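Side-chain contacts in 2-C-methyl-D-erythritol 4-phosphate cytidylyltransferase (Thermus thermophilus HB8, PDB 2PX7), which probably catalyses the transfer of a cytidylyl group from CTP to 2-C-methyl-D-erythritol 4-phosphate, an early step of isoprenoid biosynthesis by the DXP pathway: residues F216-T219 and D223-L226; K44-V49 and T53-T58; P107-H112 and A176-A181; H182-R187 and Q200-P205. One frame throughout, in Å; residues are numbered along the deposited sequence.

Contact 1 of 4, residues F216-T219 and D223-L226; sequences FKIT and DLVL
Asp223, in the first turn of helix 221-231, turns its carboxylate back to the loop that leads into that helix, closing the loop-to-helix junction. Its OD2 takes the N-H of Thr219 at 3.2 Å, on the anti side of the carboxylate and 20° out of its plane. The same oxygen also accepts from His220 N, so two successive backbone amides share it. Asp223 CG stands beside its own backbone N and anti to the carbonyl carbon (chi1 -63°), which directs the acid at the loop. Replacing this residue by an alanine is likely to leave the amides of Thr219 and His220 without their shared acceptor, and the turn less firmly set.

Apolar contacts lie around this bond. Ile218 CG2 rests on Leu224 CB at 4.1 Å, while Phe216 extends over the next turn, its CZ 4.2 Å from Leu226 CG. Outside the two segments, Leu226 of the second subunit packs on Phe216, so this junction borders the dimer interface. Lys217, whose CB points away from the helix, probably positions MEP for attack. Beside the first turn, the Phe216 ring reaches Asp223 at the backbone, with CE1 3.9 Å from O.

Contact 2 of 4, residues K44-V49 and T53-T58; sequences KAFLQV and TLLEWT
The carbonyl O of Val49 receives the indole N-H of Trp57 at 2.7 Å from NE1. The oxygen lies only 3° out of the indole plane, and the donor lies in the carbonyl plane, so the ring meets the loop by its N-H edge. The loop 44-49 is thus held to the opening of helix 54-61, which starts with a capping box: Thr53 OG1 accepts from Glu56 N, and Glu56 OE1 accepts from Thr53 N, the latter met from above the carboxylate plane.

Two more loop carbonyls serve the first turn. Leu55 N donates to Ala45 O at 3.0 Å. Leu47 O takes Leu54 N at 2.9 Å and also the CA-H of Thr53, with 3.3 Å between CA and O, so one oxygen holds both residues at the helix start.

Leu54 points from the helix toward the loop. With CG beside its backbone N (chi1 -75°), its CD1 meets Lys44 CG, CD and CE where the two side chains cross, and touches CD2 of Leu47, whose side chain points the same way as that of Leu54. Its other methyl, CD2, meets Val49 CG2 at 3.7 Å. Lys44, a probable transition-state stabiliser, bends at two points along its chain, and its NZ turns to Ile218 O. Arg52 forms a cation-pi contact with the Trp57 ring, and Phe118 meets it edge-to-face. At the surface, Gln48 crosses over the threonine cap, its NE2 3.5 Å from Thr53 CG2.

Contact 3 of 4, residues P107-H112 and A176-A181; sequences PLVLVH and ALLREA
Leu178 of helix 175-188 presses on both Val109 and Val111 of strand 108-111, joining a helix to one face of the central mixed sheet of this alpha/beta fold.

The direct contacts are purely apolar and buried. Leu178 holds CG anti to its backbone N (chi1 -167°), which extends the branch to the sheet and gives both valines the same methyl, CD2. Val111 meets it tip to tip, CG2 standing 3.9 Å from that methyl. Val109 comes across at about a right angle, with CG2 4.1 Å from Leu178 CD2. The two valines are alternate residues of the strand, so they share a face, while Leu108 and Leu110 turn away to pack on helix 121-134. Phe173 of the neighbouring strand 165-174 touches both Val109 and Leu178, and Asp195 touches Leu178 and Val111.

The polar link is indirect, by a water. Just before the strand begins, Pro107 O accepts from a water that in turn accepts from the backbone of the helix's first turn. The bridge measures 2.7 Å from water to Pro107 O and 3.1 Å from water to Ala176 N.

Contact 4 of 4, residues H182-R187 and Q200-P205; sequences HAYARR and QALGYP
Tyr184 of helix 175-188 lays its side chain against Ala201 and Leu202, near the C-terminal end of helix 195-201. Its CB starts the contact, 3.9 Å from Leu202 CD2, and the same methyl lies 4.1 Å from Tyr184 CG. The tyrosine and leucine side chains run alongside one another, pointing opposite ways. With CG anti to the backbone N (chi1 -178°), the ring stretches out from its helix. Further along, CE2 comes 3.6 Å from Ala201 O and 4.2 Å from Ala201 CB, approaching obliquely and without a hydrogen bond. On the other edge, by CD1 and CE1, Arg187 NH2 lies in the ring plane, one turn on in the same helix. Putting a serine in place of this tyrosine would probably open a gap beside Leu202 and Ala201 and free the leucine methyl to shift.

Just beyond, Gly203 has a positive phi of 98° and makes a Schellman motif. The contact is plain surface packing between two consecutive helices. Leu202 also rests on Leu177, Glu180 and Ala181 of helix 175-188, while on another side of that helix His182 packs against helix 93-103.

Overall arrangement
The four contacts fall into two pairs on opposite sides of the chain's centre. Contacts 1 and 2 touch near the probable active site: Lys44 NZ lies 2.8 Å from Ile218 O, a probable hydrogen bond, and the side chains of Lys44 and Lys217, predicted to act on the transition state and on MEP, are about 6 Å apart. Leu224 CD1 also packs on Val49 CG2. Contacts 3 and 4 share helix 175-188, with centres about 11 Å apart, and meet where Leu177 CD2 lies 3.6 Å from Tyr204 CD2. Between the pairs, contacts 2 and 3 touch through Thr58 CG2 and His112 CD2, whereas contact 4 stays about 15 Å from contact 1 at the nearest atoms.

Contact 1 of 4, residues F216-T219 and D223-L226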
loop_
_atom_site.group_PDB
_atom_site.type_symbol
_atom_site.label_atom_id
_atom_site.label_comp_id
_atom_site.label_asym_id
_atom_site.label_seq_id
_atom_site.Cartn_x
_atom_site.Cartn_y
_atom_site.Cartn_z
ATOM N N PHE A 216 -0.515 1.833 7.855
ATOM C CA PHE A 216 -0.997 0.669 7.128
ATOM C C PHE A 216 -1.723 -0.286 8.069
ATOM O O PHE A 216 -1.495 -0.290 9.288
ATOM C CB PHE A 216 0.135 -0.047 6.360
ATOM C CG PHE A 216 1.251 -0.570 7.243
ATOM C CD1 PHE A 216 1.201 -1.850 7.771
ATOM C CD2 PHE A 216 2.347 0.221 7.535
ATOM C CE1 PHE A 216 2.236 -2.335 8.593
ATOM C CE2 PHE A 216 3.374 -0.250 8.361
ATOM C CZ PHE A 216 3.311 -1.528 8.882
ATOM N N LYS A 217 -2.611 -1.083 7.493
ATOM C CA LYS A 217 -3.409 -2.027 8.257
ATOM C C LYS A 217 -2.642 -3.342 8.327
ATOM O O LYS A 217 -2.127 -3.802 7.320
ATOM C CB LYS A 217 -4.783 -2.223 7.591
ATOM C CG LYS A 217 -5.739 -3.126 8.353
ATOM C CD LYS A 217 -7.134 -3.210 7.712
ATOM C CE LYS A 217 -8.175 -3.632 8.776
ATOM N NZ LYS A 217 -9.452 -4.198 8.204
ATOM N N ILE A 218 -2.549 -3.931 9.519
ATOM C CA ILE A 218 -1.958 -5.266 9.656
ATOM C C ILE A 218 -3.036 -6.304 9.392
ATOM O O ILE A 218 -3.939 -6.522 10.220
ATOM C CB ILE A 218 -1.302 -5.498 11.032
ATOM C CG1 ILE A 218 -0.198 -4.468 11.270
ATOM C CG2 ILE A 218 -0.776 -6.946 11.127
ATOM C CD1 ILE A 218 0.373 -4.464 12.686
ATOM N N THR A 219 -2.962 -6.914 8.216
ATOM C CA THR A 219 -3.945 -7.896 7.795
ATOM C C THR A 219 -3.324 -9.282 7.635
ATOM O O THR A 219 -3.828 -10.262 8.187
ATOM C CB THR A 219 -4.573 -7.483 6.472
ATOM O OG1 THR A 219 -5.126 -6.168 6.606
ATOM C CG2 THR A 219 -5.677 -8.462 6.071
ATOM N N ASP A 223 2.478 -8.423 6.649
ATOM C CA ASP A 223 2.192 -7.110 7.248
ATOM C C ASP A 223 2.741 -7.050 8.676
ATOM O O ASP A 223 3.378 -6.072 9.070
ATOM C CB ASP A 223 0.687 -6.805 7.239
ATOM C CG ASP A 223 0.113 -6.708 5.840
ATOM O OD1 ASP A 223 0.851 -6.317 4.907
ATOM O OD2 ASP A 223 -1.087 -7.018 5.667
ATOM N N LEU A 224 2.494 -8.120 9.430
ATOM C CA LEU A 224 2.951 -8.242 10.817
ATOM C C LEU A 224 4.471 -8.138 10.942
ATOM O O LEU A 224 4.981 -7.401 11.796
ATOM C CB LEU A 224 2.439 -9.546 11.442
ATOM C CG LEU A 224 2.787 -9.827 12.908
ATOM C CD1 LEU A 224 2.392 -8.666 13.812
ATOM C CD2 LEU A 224 2.112 -11.114 13.358
ATOM N N VAL A 225 5.182 -8.861 10.077
ATOM C CA VAL A 225 6.647 -8.807 10.025
ATOM C C VAL A 225 7.159 -7.387 9.753
ATOM O O VAL A 225 8.014 -6.889 10.480
ATOM C CB VAL A 225 7.215 -9.825 9.004
ATOM C CG1 VAL A 225 8.743 -9.719 8.900
ATOM C CG2 VAL A 225 6.786 -11.246 9.384
ATOM N N LEU A 226 6.626 -6.720 8.732
ATOM C CA LEU A 226 6.975 -5.313 8.481
ATOM C C LEU A 226 6.640 -4.373 9.674
ATOM O O LEU A 226 7.344 -3.383 9.927
ATOM C CB LEU A 226 6.296 -4.833 7.194
ATOM C CG LEU A 226 6.455 -3.386 6.713
ATOM C CD1 LEU A 226 7.886 -3.110 6.272
ATOM C CD2 LEU A 226 5.487 -3.100 5.575
#

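Contact 2 of 4, residues K44-V49 and T53-T58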
loop_
_atom_site.group_PDB
_atom_site.type_symbol
_atom_site.label_atom_id
_atom_site.label_comp_id
_atom_site.label_asym_id
_atom_site.label_seq_id
_atom_site.Cartn_x
_atom_site.Cartn_y
_atom_site.Cartn_z
ATOM N N LYS A 44 -7.740 -9.733 17.773
ATOM C CA LYS A 44 -6.804 -8.835 17.081
ATOM C C LYS A 44 -6.243 -7.717 17.974
ATOM O O LYS A 44 -5.081 -7.314 17.830
ATOM C CB LYS A 44 -7.471 -8.226 15.840
ATOM C CG LYS A 44 -6.516 -7.507 14.885
ATOM C CD LYS A 44 -5.484 -8.479 14.281
ATOM C CE LYS A 44 -4.833 -7.936 13.008
ATOM N NZ LYS A 44 -5.801 -7.800 11.870
ATOM N N ALA A 45 -7.070 -7.225 18.896
ATOM C CA ALA A 45 -6.659 -6.154 19.802
ATOM C C ALA A 45 -5.484 -6.567 20.693
ATOM O O ALA A 45 -4.690 -5.727 21.096
ATOM C CB ALA A 45 -7.826 -5.699 20.651
ATOM N N PHE A 46 -5.382 -7.862 20.974
ATOM C CA PHE A 46 -4.314 -8.396 21.823
ATOM C C PHE A 46 -3.152 -9.014 21.036
ATOM O O PHE A 46 -2.328 -9.728 21.603
ATOM C CB PHE A 46 -4.872 -9.403 22.848
ATOM C CG PHE A 46 -6.026 -8.868 23.685
ATOM C CD1 PHE A 46 -6.130 -7.511 23.995
ATOM C CD2 PHE A 46 -6.993 -9.741 24.190
ATOM C CE1 PHE A 46 -7.188 -7.030 24.766
ATOM C CE2 PHE A 46 -8.053 -9.264 24.969
ATOM C CZ PHE A 46 -8.146 -7.906 25.253
ATOM N N LEU A 47 -3.080 -8.747 19.735
ATOM C CA LEU A 47 -1.924 -9.177 18.937
ATOM C C LEU A 47 -0.704 -8.330 19.299
ATOM O O LEU A 47 -0.752 -7.096 19.234
ATOM C CB LEU A 47 -2.223 -9.099 17.433
ATOM C CG LEU A 47 -1.122 -9.535 16.450
ATOM C CD1 LEU A 47 -1.044 -11.052 16.306
ATOM C CD2 LEU A 47 -1.337 -8.887 15.092
ATOM N N GLN A 48 0.378 -8.999 19.696
ATOM C CA GLN A 48 1.628 -8.329 20.049
ATOM C C GLN A 48 2.383 -7.866 18.808
ATOM O O GLN A 48 2.542 -8.616 17.847
ATOM C CB GLN A 48 2.537 -9.244 20.889
ATOM C CG GLN A 48 2.276 -9.203 22.391
ATOM C CD GLN A 48 2.997 -8.069 23.101
ATOM O OE1 GLN A 48 4.104 -7.681 22.724
ATOM N NE2 GLN A 48 2.372 -7.539 24.147
ATOM N N VAL A 49 2.845 -6.624 18.853
ATOM C CA VAL A 49 3.681 -6.055 17.809
ATOM C C VAL A 49 4.783 -5.287 18.528
ATOM O O VAL A 49 4.562 -4.171 19.015
ATOM C CB VAL A 49 2.877 -5.101 16.854
ATOM C CG1 VAL A 49 3.776 -4.521 15.770
ATOM C CG2 VAL A 49 1.687 -5.822 16.215
ATOM N N THR A 53 0.778 -4.513 22.572
ATOM C CA THR A 53 -0.335 -5.074 21.798
ATOM C C THR A 53 -0.859 -3.984 20.862
ATOM O O THR A 53 -0.570 -2.803 21.053
ATOM C CB THR A 53 -1.489 -5.598 22.675
ATOM O OG1 THR A 53 -2.092 -4.502 23.360
ATOM C CG2 THR A 53 -0.999 -6.652 23.695
ATOM N N LEU A 54 -1.614 -4.380 19.844
ATOM C CA LEU A 54 -2.262 -3.412 18.951
ATOM C C LEU A 54 -3.066 -2.388 19.747
ATOM O O LEU A 54 -2.951 -1.182 19.522
ATOM C CB LEU A 54 -3.136 -4.137 17.923
ATOM C CG LEU A 54 -2.367 -4.833 16.796
ATOM C CD1 LEU A 54 -3.316 -5.487 15.803
ATOM C CD2 LEU A 54 -1.462 -3.830 16.086
ATOM N N LEU A 55 -3.840 -2.875 20.718
ATOM C CA LEU A 55 -4.641 -1.995 21.571
ATOM C C LEU A 55 -3.775 -0.944 22.257
ATOM O O LEU A 55 -4.107 0.241 22.262
ATOM C CB LEU A 55 -5.470 -2.805 22.594
ATOM C CG LEU A 55 -6.283 -1.969 23.599
ATOM C CD1 LEU A 55 -7.373 -1.174 22.886
ATOM C CD2 LEU A 55 -6.874 -2.841 24.706
ATOM N N GLU A 56 -2.651 -1.382 22.817
ATOM C CA GLU A 56 -1.720 -0.483 23.497
ATOM C C GLU A 56 -1.142 0.540 22.534
ATOM O O GLU A 56 -1.036 1.717 22.870
ATOM C CB GLU A 56 -0.620 -1.280 24.212
ATOM C CG GLU A 56 -1.141 -2.055 25.440
ATOM C CD GLU A 56 -0.134 -3.028 26.044
ATOM O OE1 GLU A 56 0.887 -3.359 25.395
ATOM O OE2 GLU A 56 -0.380 -3.479 27.191
ATOM N N TRP A 57 -0.810 0.096 21.320
ATOM C CA TRP A 57 -0.395 1.027 20.263
ATOM C C TRP A 57 -1.444 2.099 19.967
ATOM O O TRP A 57 -1.105 3.274 19.964
ATOM C CB TRP A 57 0.003 0.295 18.970
ATOM C CG TRP A 57 1.326 -0.414 19.023
ATOM C CD1 TRP A 57 1.527 -1.770 19.037
ATOM C CD2 TRP A 57 2.635 0.183 19.040
ATOM N NE1 TRP A 57 2.868 -2.050 19.078
ATOM C CE2 TRP A 57 3.574 -0.876 19.073
ATOM C CE3 TRP A 57 3.104 1.504 19.027
ATOM C CZ2 TRP A 57 4.965 -0.656 19.100
ATOM C CZ3 TRP A 57 4.494 1.728 19.070
ATOM C CH2 TRP A 57 5.406 0.646 19.094
ATOM N N THR A 58 -2.714 1.733 19.734
ATOM C CA THR A 58 -3.697 2.798 19.420
ATOM C C THR A 58 -3.970 3.692 20.616
ATOM O O THR A 58 -4.135 4.885 20.446
ATOM C CB THR A 58 -5.056 2.359 18.715
ATOM O OG1 THR A 58 -6.080 2.101 19.688
ATOM C CG2 THR A 58 -4.892 1.209 17.789
#

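Contact 3 of 4, residues P107-H112 and A176-A181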
loop_
_atom_site.group_PDB
_atom_site.type_symbol
_atom_site.label_atom_id
_atom_site.label_comp_id
_atom_site.label_asym_id
_atom_site.label_seq_id
_atom_site.Cartn_x
_atom_site.Cartn_y
_atom_site.Cartn_z
ATOM N N PRO A 107 -19.087 16.032 21.005
ATOM C CA PRO A 107 -19.711 16.296 19.700
ATOM C C PRO A 107 -18.849 16.020 18.467
ATOM O O PRO A 107 -19.305 16.235 17.330
ATOM C CB PRO A 107 -20.054 17.786 19.774
ATOM C CG PRO A 107 -19.024 18.360 20.680
ATOM C CD PRO A 107 -18.766 17.287 21.719
ATOM N N LEU A 108 -17.621 15.550 18.699
ATOM C CA LEU A 108 -16.716 15.170 17.620
ATOM C C LEU A 108 -16.170 13.772 17.883
ATOM O O LEU A 108 -15.831 13.446 19.019
ATOM C CB LEU A 108 -15.583 16.196 17.502
ATOM C CG LEU A 108 -14.981 16.318 16.107
ATOM C CD1 LEU A 108 -15.802 17.222 15.228
ATOM C CD2 LEU A 108 -13.564 16.841 16.207
ATOM N N VAL A 109 -16.117 12.933 16.846
ATOM C CA VAL A 109 -15.608 11.567 17.005
ATOM C C VAL A 109 -14.496 11.242 16.029
ATOM O O VAL A 109 -14.528 11.677 14.896
ATOM C CB VAL A 109 -16.699 10.447 16.853
ATOM C CG1 VAL A 109 -17.488 10.313 18.090
ATOM C CG2 VAL A 109 -17.616 10.676 15.611
ATOM N N LEU A 110 -13.541 10.436 16.486
ATOM C CA LEU A 110 -12.584 9.781 15.599
ATOM C C LEU A 110 -12.805 8.284 15.702
ATOM O O LEU A 110 -12.931 7.740 16.803
ATOM C CB LEU A 110 -11.148 10.138 15.971
ATOM C CG LEU A 110 -10.711 11.602 15.782
ATOM C CD1 LEU A 110 -9.373 11.846 16.465
ATOM C CD2 LEU A 110 -10.625 12.006 14.286
ATOM N N VAL A 111 -12.909 7.626 14.556
ATOM C CA VAL A 111 -13.100 6.187 14.532
ATOM C C VAL A 111 -11.855 5.548 13.905
ATOM O O VAL A 111 -11.460 5.912 12.791
ATOM C CB VAL A 111 -14.342 5.787 13.706
ATOM C CG1 VAL A 111 -14.678 4.304 13.937
ATOM C CG2 VAL A 111 -15.534 6.696 14.051
ATOM N N HIS A 112 -11.250 4.604 14.616
ATOM C CA HIS A 112 -9.965 4.076 14.203
ATOM C C HIS A 112 -9.879 2.555 14.242
ATOM O O HIS A 112 -10.350 1.932 15.179
ATOM C CB HIS A 112 -8.832 4.705 15.030
ATOM C CG HIS A 112 -7.467 4.295 14.575
ATOM N ND1 HIS A 112 -6.951 4.663 13.350
ATOM C CD2 HIS A 112 -6.522 3.525 15.167
ATOM C CE1 HIS A 112 -5.740 4.150 13.214
ATOM N NE2 HIS A 112 -5.458 3.451 14.302
ATOM N N ALA A 176 -23.061 13.805 16.020
ATOM C CA ALA A 176 -24.472 13.867 15.611
ATOM C C ALA A 176 -24.689 13.407 14.162
ATOM O O ALA A 176 -25.713 12.808 13.825
ATOM C CB ALA A 176 -24.984 15.280 15.771
ATOM N N LEU A 177 -23.726 13.708 13.298
ATOM C CA LEU A 177 -23.836 13.312 11.908
ATOM C C LEU A 177 -23.652 11.796 11.778
ATOM O O LEU A 177 -24.412 11.135 11.079
ATOM C CB LEU A 177 -22.815 14.073 11.052
ATOM C CG LEU A 177 -22.689 13.641 9.592
ATOM C CD1 LEU A 177 -23.995 13.913 8.784
ATOM C CD2 LEU A 177 -21.497 14.342 8.972
ATOM N N LEU A 178 -22.639 11.252 12.448
ATOM C CA LEU A 178 -22.414 9.809 12.406
ATOM C C LEU A 178 -23.596 9.007 13.013
ATOM O O LEU A 178 -23.944 7.926 12.531
ATOM C CB LEU A 178 -21.058 9.433 13.046
ATOM C CG LEU A 178 -20.604 7.984 12.774
ATOM C CD1 LEU A 178 -20.489 7.724 11.246
ATOM C CD2 LEU A 178 -19.293 7.646 13.483
ATOM N N ARG A 179 -24.211 9.548 14.060
ATOM C CA ARG A 179 -25.472 8.992 14.570
ATOM C C ARG A 179 -26.568 8.989 13.490
ATOM O O ARG A 179 -27.145 7.951 13.240
ATOM C CB ARG A 179 -25.883 9.655 15.901
ATOM C CG ARG A 179 -24.782 9.454 16.969
ATOM C CD ARG A 179 -25.268 9.240 18.398
ATOM N NE ARG A 179 -25.105 10.445 19.188
ATOM C CZ ARG A 179 -24.403 10.572 20.321
ATOM N NH1 ARG A 179 -23.779 9.561 20.898
ATOM N NH2 ARG A 179 -24.355 11.757 20.891
ATOM N N GLU A 180 -26.809 10.116 12.815
ATOM C CA GLU A 180 -27.760 10.125 11.692
ATOM C C GLU A 180 -27.434 9.069 10.641
ATOM O O GLU A 180 -28.331 8.398 10.130
ATOM C CB GLU A 180 -27.827 11.487 10.990
ATOM C CG GLU A 180 -28.410 12.622 11.807
ATOM C CD GLU A 180 -29.913 12.471 12.088
ATOM O OE1 GLU A 180 -30.637 11.830 11.290
ATOM O OE2 GLU A 180 -30.365 13.020 13.108
ATOM N N ALA A 181 -26.149 8.951 10.303
ATOM C CA ALA A 181 -25.687 7.979 9.314
ATOM C C ALA A 181 -25.985 6.534 9.742
ATOM O O ALA A 181 -26.483 5.726 8.947
ATOM C CB ALA A 181 -24.198 8.168 9.052
HETATM O O HOH W 1 -22.005 16.493 17.052
#

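Contact 4 of 4, residues H182-R187 and Q200-P205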
loop_
_atom_site.group_PDB
_atom_site.type_symbol
_atom_site.label_atom_id
_atom_site.label_comp_id
_atom_site.label_asym_id
_atom_site.label_seq_id
_atom_site.Cartn_x
_atom_site.Cartn_y
_atom_site.Cartn_z
ATOM N N HIS A 182 -25.647 6.208 10.982
ATOM C CA HIS A 182 -25.923 4.887 11.506
ATOM C C HIS A 182 -27.437 4.603 11.640
ATOM O O HIS A 182 -27.863 3.487 11.383
ATOM C CB HIS A 182 -25.162 4.638 12.818
ATOM C CG HIS A 182 -23.753 4.162 12.612
ATOM N ND1 HIS A 182 -23.416 2.827 12.576
ATOM C CD2 HIS A 182 -22.603 4.848 12.395
ATOM C CE1 HIS A 182 -22.116 2.709 12.371
ATOM N NE2 HIS A 182 -21.599 3.923 12.254
ATOM N N ALA A 183 -28.232 5.616 11.988
ATOM C CA ALA A 183 -29.705 5.466 12.066
ATOM C C ALA A 183 -30.338 5.147 10.706
ATOM O O ALA A 183 -31.182 4.246 10.584
ATOM C CB ALA A 183 -30.347 6.727 12.672
ATOM N N TYR A 184 -29.925 5.890 9.681
ATOM C CA TYR A 184 -30.384 5.645 8.319
ATOM C C TYR A 184 -29.922 4.283 7.814
ATOM O O TYR A 184 -30.683 3.579 7.152
ATOM C CB TYR A 184 -29.888 6.760 7.396
ATOM C CG TYR A 184 -30.336 6.643 5.957
ATOM C CD1 TYR A 184 -31.681 6.809 5.602
ATOM C CD2 TYR A 184 -29.416 6.389 4.947
ATOM C CE1 TYR A 184 -32.096 6.724 4.259
ATOM C CE2 TYR A 184 -29.814 6.300 3.609
ATOM C CZ TYR A 184 -31.155 6.474 3.272
ATOM O OH TYR A 184 -31.551 6.364 1.945
ATOM N N ALA A 185 -28.679 3.912 8.124
ATOM C CA ALA A 185 -28.158 2.601 7.731
ATOM C C ALA A 185 -28.943 1.442 8.362
ATOM O O ALA A 185 -29.186 0.441 7.705
ATOM C CB ALA A 185 -26.688 2.484 8.036
ATOM N N ARG A 186 -29.338 1.598 9.627
ATOM C CA ARG A 186 -30.157 0.606 10.332
ATOM C C ARG A 186 -31.489 0.375 9.599
ATOM O O ARG A 186 -31.854 -0.767 9.340
ATOM C CB ARG A 186 -30.389 1.055 11.784
ATOM C CG ARG A 186 -30.789 -0.049 12.780
ATOM C CD ARG A 186 -30.761 0.472 14.247
ATOM N NE ARG A 186 -29.467 1.086 14.590
ATOM C CZ ARG A 186 -29.282 2.341 15.041
ATOM N NH1 ARG A 186 -30.314 3.170 15.259
ATOM N NH2 ARG A 186 -28.046 2.768 15.292
ATOM N N ARG A 187 -32.175 1.463 9.235
ATOM C CA ARG A 187 -33.434 1.412 8.468
ATOM C C ARG A 187 -33.317 0.766 7.083
ATOM O O ARG A 187 -34.244 0.096 6.624
ATOM C CB ARG A 187 -34.043 2.812 8.312
ATOM C CG ARG A 187 -34.235 3.538 9.624
ATOM C CD ARG A 187 -35.213 4.719 9.563
ATOM N NE ARG A 187 -35.192 5.489 8.315
ATOM C CZ ARG A 187 -34.500 6.610 8.130
ATOM N NH1 ARG A 187 -33.722 7.106 9.099
ATOM N NH2 ARG A 187 -34.577 7.234 6.958
ATOM N N GLN A 200 -21.907 9.320 3.443
ATOM C CA GLN A 200 -22.163 9.528 2.013
ATOM C C GLN A 200 -23.605 9.156 1.614
ATOM O O GLN A 200 -24.238 9.879 0.851
ATOM C CB GLN A 200 -21.117 8.728 1.215
ATOM C CG GLN A 200 -21.128 8.880 -0.296
ATOM C CD GLN A 200 -19.984 8.091 -0.911
ATOM O OE1 GLN A 200 -19.710 6.947 -0.514
ATOM N NE2 GLN A 200 -19.295 8.701 -1.847
ATOM N N ALA A 201 -24.141 8.065 2.161
ATOM C CA ALA A 201 -25.515 7.639 1.854
ATOM C C ALA A 201 -26.584 8.627 2.343
ATOM O O ALA A 201 -27.707 8.643 1.843
ATOM C CB ALA A 201 -25.773 6.220 2.383
ATOM N N LEU A 202 -26.214 9.498 3.282
ATOM C CA LEU A 202 -27.099 10.591 3.704
ATOM C C LEU A 202 -27.178 11.738 2.703
ATOM O O LEU A 202 -28.114 12.521 2.722
ATOM C CB LEU A 202 -26.654 11.140 5.072
ATOM C CG LEU A 202 -27.017 10.391 6.354
ATOM C CD1 LEU A 202 -26.403 11.130 7.550
ATOM C CD2 LEU A 202 -28.538 10.277 6.556
ATOM N N GLY A 203 -26.196 11.846 1.823
ATOM C CA GLY A 203 -26.105 12.998 0.959
ATOM C C GLY A 203 -25.119 14.004 1.534
ATOM O O GLY A 203 -25.050 15.134 1.053
ATOM N N TYR A 204 -24.371 13.603 2.564
ATOM C CA TYR A 204 -23.407 14.508 3.210
ATOM C C TYR A 204 -21.992 14.380 2.583
ATOM O O TYR A 204 -21.461 13.269 2.465
ATOM C CB TYR A 204 -23.336 14.271 4.724
ATOM C CG TYR A 204 -22.693 15.426 5.506
ATOM C CD1 TYR A 204 -23.481 16.398 6.119
ATOM C CD2 TYR A 204 -21.299 15.540 5.619
ATOM C CE1 TYR A 204 -22.915 17.457 6.822
ATOM C CE2 TYR A 204 -20.713 16.606 6.323
ATOM C CZ TYR A 204 -21.536 17.555 6.918
ATOM O OH TYR A 204 -21.008 18.595 7.615
ATOM N N PRO A 205 -21.375 15.524 2.217
ATOM C CA PRO A 205 -20.040 15.521 1.590
ATOM C C PRO A 205 -18.946 15.064 2.563
ATOM O O PRO A 205 -18.892 15.507 3.705
ATOM C CB PRO A 205 -19.833 16.998 1.199
ATOM C CG PRO A 205 -20.680 17.769 2.209
ATOM C CD PRO A 205 -21.905 16.896 2.388
#